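Local coordinates for Nrps/pks (Streptomyces albus, PDB 4OPF), which probably accepts and passes on the growing polyketide chain, perhaps without elongating it, as a ketosynthase domain of the "AT-less" type I synthase for oxazolomycin, at residues G13-F18 against L421-L426; P19-P22 against A26-R29; L85-F90 against E225-L230; N142-F147 against G151-V156. One frame throughout, in Å; residues are numbered along the deposited sequence.

Interaction 1: residues G13-F18 against L421-L426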
loop_
_atom_site.group_PDB
_atom_site.type_symbol
_atom_site.label_atom_id
_atom_site.label_comp_id
_atom_site.label_asym_id
_atom_site.label_seq_id
_atom_site.Cartn_x
_atom_site.Cartn_y
_atom_site.Cartn_z
ATOM N N GLY A 13 19.977 -7.881 3.115
ATOM C CA GLY A 13 20.645 -7.797 1.860
ATOM C C GLY A 13 20.253 -6.540 1.129
ATOM O O GLY A 13 19.159 -6.004 1.359
HETATM N N MSE A 14 21.144 -6.053 0.270
HETATM C CA MSE A 14 20.857 -4.837 -0.441
HETATM C C MSE A 14 21.678 -4.722 -1.673
HETATM O O MSE A 14 22.780 -5.226 -1.738
HETATM C CB MSE A 14 21.125 -3.623 0.446
HETATM C CG MSE A 14 22.561 -3.630 0.994
HETATM SE SE MSE A 14 22.821 -2.189 2.392
HETATM C CE MSE A 14 21.335 -1.167 2.008
ATOM N N SER A 15 21.146 -3.987 -2.622
ATOM C CA SER A 15 21.815 -3.672 -3.850
ATOM C C SER A 15 21.282 -2.369 -4.341
ATOM O O SER A 15 20.194 -1.919 -3.952
ATOM C CB SER A 15 21.513 -4.698 -4.917
ATOM O OG SER A 15 22.453 -4.508 -5.994
ATOM N N GLY A 16 22.025 -1.740 -5.215
ATOM C CA GLY A 16 21.557 -0.510 -5.854
ATOM C C GLY A 16 22.508 0.082 -6.879
ATOM O O GLY A 16 23.621 -0.392 -7.020
ATOM N N ARG A 17 22.038 1.106 -7.581
ATOM C CA ARG A 17 22.760 1.709 -8.671
ATOM C C ARG A 17 22.323 3.147 -8.741
ATOM O O ARG A 17 21.147 3.402 -8.762
ATOM C CB ARG A 17 22.360 0.975 -9.958
ATOM C CG ARG A 17 23.288 1.180 -11.075
ATOM C CD ARG A 17 22.973 0.374 -12.339
ATOM N NE ARG A 17 22.571 -1.006 -12.042
ATOM C CZ ARG A 17 22.346 -1.948 -12.991
ATOM N NH1 ARG A 17 21.974 -3.173 -12.649
ATOM N NH2 ARG A 17 22.514 -1.657 -14.298
ATOM N N PHE A 18 23.264 4.093 -8.767
ATOM C CA PHE A 18 22.952 5.526 -8.753
ATOM C C PHE A 18 23.930 6.253 -9.653
ATOM O O PHE A 18 24.928 5.683 -10.056
ATOM C CB PHE A 18 23.056 6.044 -7.308
ATOM C CG PHE A 18 22.080 5.397 -6.376
ATOM C CD1 PHE A 18 20.755 5.736 -6.423
ATOM C CD2 PHE A 18 22.481 4.411 -5.513
ATOM C CE1 PHE A 18 19.825 5.105 -5.603
ATOM C CE2 PHE A 18 21.572 3.780 -4.690
ATOM C CZ PHE A 18 20.223 4.121 -4.737
ATOM N N LEU A 421 26.811 -14.157 -2.175
ATOM C CA LEU A 421 27.150 -14.886 -3.380
ATOM C C LEU A 421 27.713 -13.886 -4.363
ATOM O O LEU A 421 27.337 -12.715 -4.346
ATOM C CB LEU A 421 25.918 -15.580 -3.961
ATOM C CG LEU A 421 25.208 -16.479 -2.962
ATOM C CD1 LEU A 421 23.952 -17.110 -3.545
ATOM C CD2 LEU A 421 26.141 -17.594 -2.533
ATOM N N ASP A 422 28.602 -14.343 -5.237
ATOM C CA ASP A 422 28.940 -13.592 -6.451
ATOM C C ASP A 422 27.703 -13.266 -7.346
ATOM O O ASP A 422 26.831 -14.116 -7.561
ATOM C CB ASP A 422 29.912 -14.414 -7.331
ATOM C CG ASP A 422 31.341 -14.488 -6.760
ATOM O OD1 ASP A 422 31.787 -13.566 -6.020
ATOM O OD2 ASP A 422 32.022 -15.488 -7.091
ATOM N N ARG A 423 27.673 -12.054 -7.891
ATOM C CA ARG A 423 26.688 -11.688 -8.889
ATOM C C ARG A 423 26.929 -12.516 -10.138
ATOM O O ARG A 423 28.028 -12.613 -10.574
ATOM C CB ARG A 423 26.855 -10.229 -9.256
ATOM C CG ARG A 423 26.470 -9.261 -8.176
ATOM C CD ARG A 423 26.951 -7.871 -8.571
ATOM N NE ARG A 423 26.224 -6.900 -7.805
ATOM C CZ ARG A 423 25.894 -5.671 -8.200
ATOM N NH1 ARG A 423 26.239 -5.221 -9.432
ATOM N NH2 ARG A 423 25.190 -4.891 -7.339
ATOM N N PRO A 424 25.912 -13.122 -10.715
ATOM C CA PRO A 424 26.216 -13.753 -12.010
ATOM C C PRO A 424 26.653 -12.745 -13.061
ATOM O O PRO A 424 26.309 -11.563 -12.971
ATOM C CB PRO A 424 24.892 -14.376 -12.420
ATOM C CG PRO A 424 23.871 -13.572 -11.717
ATOM C CD PRO A 424 24.474 -13.133 -10.407
ATOM N N ARG A 425 27.452 -13.193 -14.020
ATOM C CA ARG A 425 27.854 -12.337 -15.140
ATOM C C ARG A 425 26.712 -12.324 -16.150
ATOM O O ARG A 425 26.429 -13.338 -16.790
ATOM C CB ARG A 425 29.121 -12.859 -15.839
ATOM C CG ARG A 425 30.364 -12.966 -14.958
ATOM C CD ARG A 425 31.414 -13.880 -15.598
ATOM N NE ARG A 425 32.140 -14.674 -14.598
ATOM C CZ ARG A 425 33.461 -14.683 -14.413
ATOM N NH1 ARG A 425 33.971 -15.451 -13.458
ATOM N NH2 ARG A 425 34.281 -13.948 -15.167
ATOM N N LEU A 426 26.059 -11.178 -16.285
ATOM C CA LEU A 426 24.960 -11.028 -17.221
ATOM C C LEU A 426 25.509 -10.581 -18.583
ATOM O O LEU A 426 26.465 -9.844 -18.657
ATOM C CB LEU A 426 23.972 -10.011 -16.668
ATOM C CG LEU A 426 23.307 -10.344 -15.345
ATOM C CD1 LEU A 426 22.352 -9.229 -14.996
ATOM C CD2 LEU A 426 22.551 -11.660 -15.412
#
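Ser15 and Arg423 meet by their polar ends alone, a worked example of how a chain tail can reach a buried strand through one long side chain. The backbones stay far apart, 10.6 Å between the CA atoms of Ser15 and Arg423, and only 65 Å² of surface is buried between the two segments.

The polar part of the contact is the approach of Arg423 NH2 to Ser15 OG, 3.1 Å apart, with the hydroxyl oblique to the guanidinium plane. Ser15 has its OG anti to the backbone N (chi1 -166°), which directs the hydroxyl off the strand toward the tail. Its stronger partner is Glu87, whose OE1 is hydrogen-bonded to that same OG. Arg423 spans the gap by running extended from CG to NE, from a segment that is neither helix nor strand.

Charge makes up the second part. Arg423 forms a cation-pi contact with Phe90, while Arg17 NH1 lies 5.7 Å from Arg423 NH1. These like charges are probably moderated by Glu86 and Glu87 of helix 79-95, with which Arg17 makes salt bridges.

Packing on helix 79-95 comes from Pro424 on Leu89 and Leu426 on Glu86; a backbone hydrogen bond joins Leu421 to Cys93. The segment 421-426 thus runs over helix 79-95, and Arg423 passes that helix to reach strand 9-17, which is itself paired through Ser15 and Arg17 with strand 226-234 in the large mixed sheet.

Interaction 2: residues P19-P22 against A26-R29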
loop_
_atom_site.group_PDB
_atom_site.type_symbol
_atom_site.label_atom_id
_atom_site.label_comp_id
_atom_site.label_asym_id
_atom_site.label_seq_id
_atom_site.Cartn_x
_atom_site.Cartn_y
_atom_site.Cartn_z
ATOM N N PRO A 19 23.631 7.501 -10.024
ATOM C CA PRO A 19 24.574 8.228 -10.876
ATOM C C PRO A 19 25.966 8.223 -10.270
ATOM O O PRO A 19 26.111 8.398 -9.082
ATOM C CB PRO A 19 23.969 9.634 -10.943
ATOM C CG PRO A 19 22.504 9.406 -10.717
ATOM C CD PRO A 19 22.430 8.292 -9.723
ATOM N N GLY A 20 26.959 7.934 -11.070
ATOM C CA GLY A 20 28.341 7.840 -10.636
ATOM C C GLY A 20 28.615 6.607 -9.802
ATOM O O GLY A 20 29.715 6.464 -9.289
ATOM N N ALA A 21 27.644 5.684 -9.661
ATOM C CA ALA A 21 27.821 4.547 -8.742
ATOM C C ALA A 21 27.122 3.269 -9.221
ATOM O O ALA A 21 25.994 3.026 -8.815
ATOM C CB ALA A 21 27.291 4.948 -7.366
ATOM N N PRO A 22 27.805 2.438 -10.035
ATOM C CA PRO A 22 27.207 1.220 -10.583
ATOM C C PRO A 22 26.851 0.118 -9.603
ATOM O O PRO A 22 26.129 -0.790 -9.976
ATOM C CB PRO A 22 28.294 0.661 -11.542
ATOM C CG PRO A 22 29.252 1.797 -11.761
ATOM C CD PRO A 22 29.197 2.625 -10.511
ATOM N N ALA A 26 30.752 1.289 -5.092
ATOM C CA ALA A 26 31.009 2.546 -5.734
ATOM C C ALA A 26 30.154 3.675 -5.106
ATOM O O ALA A 26 30.581 4.819 -5.024
ATOM C CB ALA A 26 30.803 2.442 -7.245
ATOM N N TYR A 27 28.942 3.361 -4.662
ATOM C CA TYR A 27 28.124 4.340 -4.013
ATOM C C TYR A 27 28.803 4.800 -2.697
ATOM O O TYR A 27 28.836 5.974 -2.393
ATOM C CB TYR A 27 26.725 3.768 -3.781
ATOM C CG TYR A 27 25.679 4.713 -3.315
ATOM C CD1 TYR A 27 25.494 5.943 -3.898
ATOM C CD2 TYR A 27 24.804 4.330 -2.333
ATOM C CE1 TYR A 27 24.485 6.802 -3.442
ATOM C CE2 TYR A 27 23.759 5.118 -1.923
ATOM C CZ TYR A 27 23.599 6.360 -2.480
ATOM O OH TYR A 27 22.558 7.143 -1.987
ATOM N N TRP A 28 29.307 3.875 -1.917
ATOM C CA TRP A 28 29.999 4.203 -0.709
ATOM C C TRP A 28 31.232 5.041 -0.996
ATOM O O TRP A 28 31.452 5.993 -0.318
ATOM C CB TRP A 28 30.397 2.962 0.070
ATOM C CG TRP A 28 31.164 3.309 1.300
ATOM C CD1 TRP A 28 32.494 3.061 1.539
ATOM C CD2 TRP A 28 30.690 4.061 2.420
ATOM N NE1 TRP A 28 32.845 3.588 2.768
ATOM C CE2 TRP A 28 31.753 4.181 3.332
ATOM C CE3 TRP A 28 29.448 4.589 2.768
ATOM C CZ2 TRP A 28 31.624 4.838 4.539
ATOM C CZ3 TRP A 28 29.296 5.195 4.010
ATOM C CH2 TRP A 28 30.380 5.347 4.853
ATOM N N ARG A 29 32.005 4.715 -2.022
ATOM C CA ARG A 29 33.153 5.540 -2.395
ATOM C C ARG A 29 32.725 6.949 -2.781
ATOM O O ARG A 29 33.344 7.923 -2.326
ATOM C CB ARG A 29 34.010 4.912 -3.517
ATOM C CG ARG A 29 34.882 3.764 -2.996
ATOM C CD ARG A 29 35.882 3.207 -3.991
ATOM N NE ARG A 29 35.302 2.822 -5.285
ATOM C CZ ARG A 29 34.769 1.614 -5.573
ATOM N NH1 ARG A 29 34.272 1.377 -6.797
ATOM N NH2 ARG A 29 34.701 0.642 -4.643
HETATM O O HOH W 1 32.113 5.958 -7.068
#
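Tyr27 turns its CG anti to the backbone N (chi1 -170°), which brings ring atom CD1 to 4.0 Å from Ala21 CB, the methyl lying obliquely to the ring. The extended backbone of Ala21 (phi -147°) in turn aims that methyl at the first half of the helix. There it rests against the main chain, with Ala21 CB 3.5 Å from Tyr27 CA, and against the side chain, with Ala21 CB 3.8 Å from Tyr27 CB.

A second apolar touch follows one residue along: Pro22 CD meets Ala26 CB at 3.6 Å, so two small groups from the loop fit against two successive helical residues. Water adds a polar tie. It donates to Ala26 O at 2.8 Å and, more weakly, to Gly20 O at 3.3 Å, bridging two main-chain carbonyl oxygens, both acceptors.

This is the tight connection by which the chain leaves strand 9-17 and enters helix 24-33; Asp23, between the segments, accepts a hydrogen bond from Ala26 N. Beyond the turn, Tyr27 carries its ring against that of Phe18, just after the strand, and its OH is hydrogen-bonded to Ala341 O, while Trp28 packs on Leu348 and Met349, so that helix 24-33 lies against helix 338-352.

Interaction 3: residues L85-F90 against E225-L230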
loop_
_atom_site.group_PDB
_atom_site.type_symbol
_atom_site.label_atom_id
_atom_site.label_comp_id
_atom_site.label_asym_id
_atom_site.label_seq_id
_atom_site.Cartn_x
_atom_site.Cartn_y
_atom_site.Cartn_z
ATOM N N LEU A 85 14.500 -6.208 -11.898
ATOM C CA LEU A 85 14.807 -7.645 -11.920
ATOM C C LEU A 85 16.306 -7.918 -11.621
ATOM O O LEU A 85 16.638 -8.771 -10.796
ATOM C CB LEU A 85 14.439 -8.271 -13.285
ATOM C CG LEU A 85 12.931 -8.490 -13.470
ATOM C CD1 LEU A 85 12.626 -8.790 -14.922
ATOM C CD2 LEU A 85 12.487 -9.674 -12.629
ATOM N N GLU A 86 17.175 -7.172 -12.280
ATOM C CA GLU A 86 18.624 -7.289 -12.034
ATOM C C GLU A 86 18.948 -6.941 -10.614
ATOM O O GLU A 86 19.671 -7.674 -9.947
ATOM C CB GLU A 86 19.490 -6.352 -12.889
ATOM C CG GLU A 86 19.649 -6.714 -14.303
ATOM C CD GLU A 86 20.714 -5.885 -15.048
ATOM O OE1 GLU A 86 21.376 -4.966 -14.473
ATOM O OE2 GLU A 86 20.878 -6.162 -16.264
ATOM N N GLU A 87 18.499 -5.789 -10.181
ATOM C CA GLU A 87 18.893 -5.355 -8.840
ATOM C C GLU A 87 18.310 -6.221 -7.743
ATOM O O GLU A 87 18.914 -6.351 -6.695
ATOM C CB GLU A 87 18.522 -3.926 -8.589
ATOM C CG GLU A 87 19.363 -2.985 -9.400
ATOM C CD GLU A 87 20.859 -3.063 -9.036
ATOM O OE1 GLU A 87 21.264 -3.241 -7.840
ATOM O OE2 GLU A 87 21.626 -2.953 -9.984
ATOM N N THR A 88 17.115 -6.776 -7.942
ATOM C CA THR A 88 16.557 -7.695 -6.945
ATOM C C THR A 88 17.426 -8.951 -6.915
ATOM O O THR A 88 17.763 -9.415 -5.825
ATOM C CB THR A 88 15.094 -8.008 -7.226
ATOM O OG1 THR A 88 14.347 -6.778 -7.205
ATOM C CG2 THR A 88 14.551 -9.031 -6.227
ATOM N N LEU A 89 17.791 -9.494 -8.078
ATOM C CA LEU A 89 18.719 -10.597 -8.111
ATOM C C LEU A 89 20.004 -10.260 -7.341
ATOM O O LEU A 89 20.476 -11.085 -6.559
ATOM C CB LEU A 89 19.052 -11.012 -9.522
ATOM C CG LEU A 89 20.104 -12.106 -9.653
ATOM C CD1 LEU A 89 19.672 -13.428 -9.003
ATOM C CD2 LEU A 89 20.403 -12.283 -11.106
ATOM N N PHE A 90 20.549 -9.067 -7.548
ATOM C CA PHE A 90 21.766 -8.701 -6.875
ATOM C C PHE A 90 21.579 -8.528 -5.371
ATOM O O PHE A 90 22.502 -8.789 -4.590
ATOM C CB PHE A 90 22.395 -7.434 -7.481
ATOM C CG PHE A 90 22.794 -7.546 -8.942
ATOM C CD1 PHE A 90 23.010 -8.751 -9.558
ATOM C CD2 PHE A 90 22.916 -6.402 -9.698
ATOM C CE1 PHE A 90 23.349 -8.826 -10.910
ATOM C CE2 PHE A 90 23.267 -6.465 -11.057
ATOM C CZ PHE A 90 23.485 -7.676 -11.653
ATOM N N GLU A 225 18.291 9.516 -11.931
ATOM C CA GLU A 225 17.853 8.147 -12.014
ATOM C C GLU A 225 18.416 7.451 -10.816
ATOM O O GLU A 225 19.321 7.955 -10.149
ATOM C CB GLU A 225 18.340 7.529 -13.304
ATOM C CG GLU A 225 17.699 8.194 -14.489
ATOM C CD GLU A 225 18.044 7.510 -15.804
ATOM O OE1 GLU A 225 19.207 7.032 -15.980
ATOM O OE2 GLU A 225 17.136 7.468 -16.669
ATOM N N GLY A 226 17.842 6.302 -10.517
ATOM C CA GLY A 226 18.370 5.449 -9.476
ATOM C C GLY A 226 17.509 4.225 -9.230
ATOM O O GLY A 226 16.329 4.180 -9.601
ATOM N N VAL A 227 18.116 3.243 -8.581
ATOM C CA VAL A 227 17.426 2.042 -8.118
ATOM C C VAL A 227 18.121 1.481 -6.885
ATOM O O VAL A 227 19.355 1.473 -6.758
ATOM C CB VAL A 227 17.333 0.977 -9.252
ATOM C CG1 VAL A 227 18.701 0.604 -9.759
ATOM C CG2 VAL A 227 16.578 -0.295 -8.837
ATOM N N GLY A 228 17.300 0.999 -5.972
ATOM C CA GLY A 228 17.782 0.351 -4.762
ATOM C C GLY A 228 16.818 -0.721 -4.343
ATOM O O GLY A 228 15.592 -0.569 -4.492
ATOM N N VAL A 229 17.356 -1.823 -3.855
ATOM C CA VAL A 229 16.544 -2.921 -3.345
ATOM C C VAL A 229 17.083 -3.404 -2.018
ATOM O O VAL A 229 18.307 -3.599 -1.880
ATOM C CB VAL A 229 16.534 -4.101 -4.337
ATOM C CG1 VAL A 229 15.621 -5.179 -3.848
ATOM C CG2 VAL A 229 16.121 -3.618 -5.740
ATOM N N LEU A 230 16.184 -3.566 -1.043
ATOM C CA LEU A 230 16.494 -4.168 0.292
ATOM C C LEU A 230 15.749 -5.474 0.452
ATOM O O LEU A 230 14.591 -5.585 0.004
ATOM C CB LEU A 230 16.004 -3.273 1.411
ATOM C CG LEU A 230 16.445 -1.836 1.309
ATOM C CD1 LEU A 230 15.812 -1.074 2.434
ATOM C CD2 LEU A 230 17.971 -1.728 1.349
#
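Glu87 and Thr88 on the helix meet Val227 and Val229 on the strand, and the contact shows how a glutamate can pack through its carbon stem. The apolar part is carried by Glu87. Its CG is anti to the carbonyl carbon (chi1 -70°), so that CB and CG lie against the two valines, and the bend at chi2 (-63°) then turns the carboxylate aside: Glu87 CB is 3.7 Å from Val229 CG2, and Glu87 CG is 3.7 Å from Val227 CG1. Val227 also brings its other methyl near, with CG2 3.9 Å from Glu87 CG.

Helix 79-95 here lies on one face of the mixed sheet of a thiolase-type fold, the family fold of ketosynthases. The axes of segments 85-90 and 226-230 approach to 7.8 Å and are inclined at 37°, both running in roughly the same direction. Val227 and Val229 point to the helix, with Gly228 between them.

The mixed contacts belong to Thr88, whose side chain crosses that of Val229 at about a right angle. Both methyls of Val229 come up to the hydroxyl, CG1 and CG2 each lying 3.9 Å from Thr88 OG1. An alanine in place of Val229 would probably open a gap between strand and helix, leaving Glu87 CB and Thr88 OG1 without the methyls they rest on.

The polar atoms find their partners elsewhere. Thr88 OG1 is hydrogen-bonded to Leu84 O, one turn earlier in its own helix, and the Glu87 carboxylate turns to Ser15 in strand 9-17, the neighbour of 226-234.

Interaction 4: residues N142-F147 against G151-V156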
loop_
_atom_site.group_PDB
_atom_site.type_symbol
_atom_site.label_atom_id
_atom_site.label_comp_id
_atom_site.label_asym_id
_atom_site.label_seq_id
_atom_site.Cartn_x
_atom_site.Cartn_y
_atom_site.Cartn_z
ATOM N N ASN A 142 6.069 -8.213 -11.694
ATOM C CA ASN A 142 7.149 -8.876 -12.408
ATOM C C ASN A 142 8.105 -9.562 -11.496
ATOM O O ASN A 142 8.583 -10.609 -11.819
ATOM C CB ASN A 142 7.970 -7.903 -13.214
ATOM C CG ASN A 142 7.323 -7.576 -14.503
ATOM O OD1 ASN A 142 6.869 -8.464 -15.194
ATOM N ND2 ASN A 142 7.284 -6.307 -14.851
ATOM N N LEU A 143 8.378 -8.967 -10.336
ATOM C CA LEU A 143 9.314 -9.546 -9.425
ATOM C C LEU A 143 8.717 -10.780 -8.786
ATOM O O LEU A 143 9.369 -11.818 -8.661
ATOM C CB LEU A 143 9.756 -8.544 -8.357
ATOM C CG LEU A 143 10.390 -7.255 -8.843
ATOM C CD1 LEU A 143 10.791 -6.345 -7.706
ATOM C CD2 LEU A 143 11.604 -7.553 -9.657
ATOM N N SER A 144 7.476 -10.658 -8.347
ATOM C CA SER A 144 6.790 -11.772 -7.715
ATOM C C SER A 144 6.684 -12.918 -8.703
ATOM O O SER A 144 6.819 -14.078 -8.302
ATOM C CB SER A 144 5.400 -11.364 -7.264
ATOM O OG SER A 144 5.491 -10.356 -6.259
ATOM N N HIS A 145 6.402 -12.614 -9.959
ATOM C CA HIS A 145 6.268 -13.652 -10.960
ATOM C C HIS A 145 7.620 -14.326 -11.236
ATOM O O HIS A 145 7.729 -15.539 -11.148
ATOM C CB HIS A 145 5.687 -13.085 -12.262
ATOM C CG HIS A 145 5.573 -14.094 -13.349
ATOM N ND1 HIS A 145 6.512 -14.229 -14.343
ATOM C CD2 HIS A 145 4.631 -15.038 -13.592
ATOM C CE1 HIS A 145 6.151 -15.199 -15.163
ATOM N NE2 HIS A 145 5.017 -15.710 -14.718
ATOM N N HIS A 146 8.661 -13.541 -11.481
ATOM C CA HIS A 146 9.915 -14.112 -11.882
ATOM C C HIS A 146 10.580 -14.905 -10.762
ATOM O O HIS A 146 11.105 -15.952 -11.030
ATOM C CB HIS A 146 10.923 -13.100 -12.396
ATOM C CG HIS A 146 12.282 -13.719 -12.595
ATOM N ND1 HIS A 146 12.577 -14.561 -13.664
ATOM C CD2 HIS A 146 13.383 -13.733 -11.797
ATOM C CE1 HIS A 146 13.818 -15.011 -13.536
ATOM N NE2 HIS A 146 14.325 -14.534 -12.406
ATOM N N PHE A 147 10.559 -14.410 -9.524
ATOM C CA PHE A 147 11.187 -15.086 -8.421
ATOM C C PHE A 147 10.239 -16.012 -7.666
ATOM O O PHE A 147 10.664 -16.664 -6.714
ATOM C CB PHE A 147 11.775 -14.030 -7.494
ATOM C CG PHE A 147 12.917 -13.262 -8.103
ATOM C CD1 PHE A 147 14.163 -13.871 -8.259
ATOM C CD2 PHE A 147 12.767 -11.964 -8.522
ATOM C CE1 PHE A 147 15.238 -13.174 -8.800
ATOM C CE2 PHE A 147 13.843 -11.261 -9.030
ATOM C CZ PHE A 147 15.078 -11.870 -9.165
ATOM N N GLY A 151 4.053 -13.527 -1.242
ATOM C CA GLY A 151 3.515 -12.495 -0.349
ATOM C C GLY A 151 2.780 -11.436 -1.163
ATOM O O GLY A 151 2.785 -11.490 -2.393
ATOM N N PRO A 152 2.152 -10.467 -0.494
ATOM C CA PRO A 152 1.565 -9.342 -1.241
ATOM C C PRO A 152 2.566 -8.635 -2.128
ATOM O O PRO A 152 3.751 -8.541 -1.772
ATOM C CB PRO A 152 1.037 -8.391 -0.135
ATOM C CG PRO A 152 1.041 -9.196 1.111
ATOM C CD PRO A 152 2.078 -10.269 0.974
ATOM N N SER A 153 2.106 -8.152 -3.280
ATOM C CA SER A 153 2.969 -7.548 -4.255
ATOM C C SER A 153 2.362 -6.232 -4.618
ATOM O O SER A 153 1.334 -6.231 -5.262
ATOM C CB SER A 153 2.990 -8.401 -5.493
ATOM O OG SER A 153 3.991 -8.009 -6.432
ATOM N N THR A 154 2.980 -5.124 -4.228
ATOM C CA THR A 154 2.354 -3.822 -4.397
ATOM C C THR A 154 3.317 -2.730 -4.813
ATOM O O THR A 154 4.495 -2.719 -4.454
ATOM C CB THR A 154 1.628 -3.351 -3.086
ATOM O OG1 THR A 154 2.507 -3.413 -2.009
ATOM C CG2 THR A 154 0.469 -4.273 -2.693
ATOM N N VAL A 155 2.804 -1.809 -5.593
ATOM C CA VAL A 155 3.532 -0.683 -6.034
ATOM C C VAL A 155 2.861 0.560 -5.446
ATOM O O VAL A 155 1.632 0.685 -5.530
ATOM C CB VAL A 155 3.458 -0.519 -7.564
ATOM C CG1 VAL A 155 4.194 0.739 -7.997
ATOM C CG2 VAL A 155 4.075 -1.687 -8.268
ATOM N N VAL A 156 3.676 1.514 -4.998
ATOM C CA VAL A 156 3.176 2.806 -4.566
ATOM C C VAL A 156 3.866 3.937 -5.275
ATOM O O VAL A 156 5.073 3.917 -5.491
ATOM C CB VAL A 156 3.252 2.989 -3.038
ATOM C CG1 VAL A 156 2.302 2.005 -2.385
ATOM C CG2 VAL A 156 4.613 2.705 -2.510
HETATM O O HOH W 2 5.195 -11.254 -3.816
#
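The turn from helix 138-147 into strand 153-156, the outermost strand at one end of the large sheet within this chain, is fastened by two serines, Ser144 and Ser153. Their hydroxyls meet directly: Ser153 OG donates to Ser144 OG at 2.8 Å. The torsions bring them together, since Ser153 has its OG anti to the backbone N (chi1 -170°) and Ser144 has its OG anti to the carbonyl carbon (chi1 -64°). Ser144 OG also lies 3.3 Å from Ser153 CB, because the bond leaves the donor oxygen at close to a right angle to the CB-OG bond of Ser153.

Ser144 passes the chain of donors on. Its OG gives its own proton to a water at 2.6 Å, and that water donates to Gly151 O at 2.8 Å, so a buried hydroxyl is used both as acceptor and as donor. An alanine at Ser144 would probably leave the Ser153 hydroxyl without its acceptor and the water bridge to Gly151 without its support.

Around this relay, Ser144 and Ser153 both pack on Asn256 of the second subunit, and Arg259 of that subunit donates to His145 O and His146 O. Asn137 further holds the strand, bonding Ser153 O and Val155 N. A helix joined at the subunit boundary to the outermost strand of this chain's sheet is consistent with the dimers of thiolase-fold ketosynthases, where, as in relatives, the strand probably leads toward the nucleophile turn.

From the N terminus, strand 9-17 opens interaction 1, a loop that closes only with the tail at 421-426 and so encloses all the others. Interaction 2 comes first inside it, a short turn that sends the chain from that strand into helix 24-33. Interaction 3 then opens on helix 79-95 and closes on strand 226-234, and interaction 4, another short turn, is nested within it; none cross. Interactions 1 and 3 are linked by the neighbouring strands 9-17 and 226-234 and by the helix between sheet and tail. Interaction 4 meets interaction 3 through Leu143 and Phe147, extending this packing to the outermost strand of this chain's sheet and the second subunit.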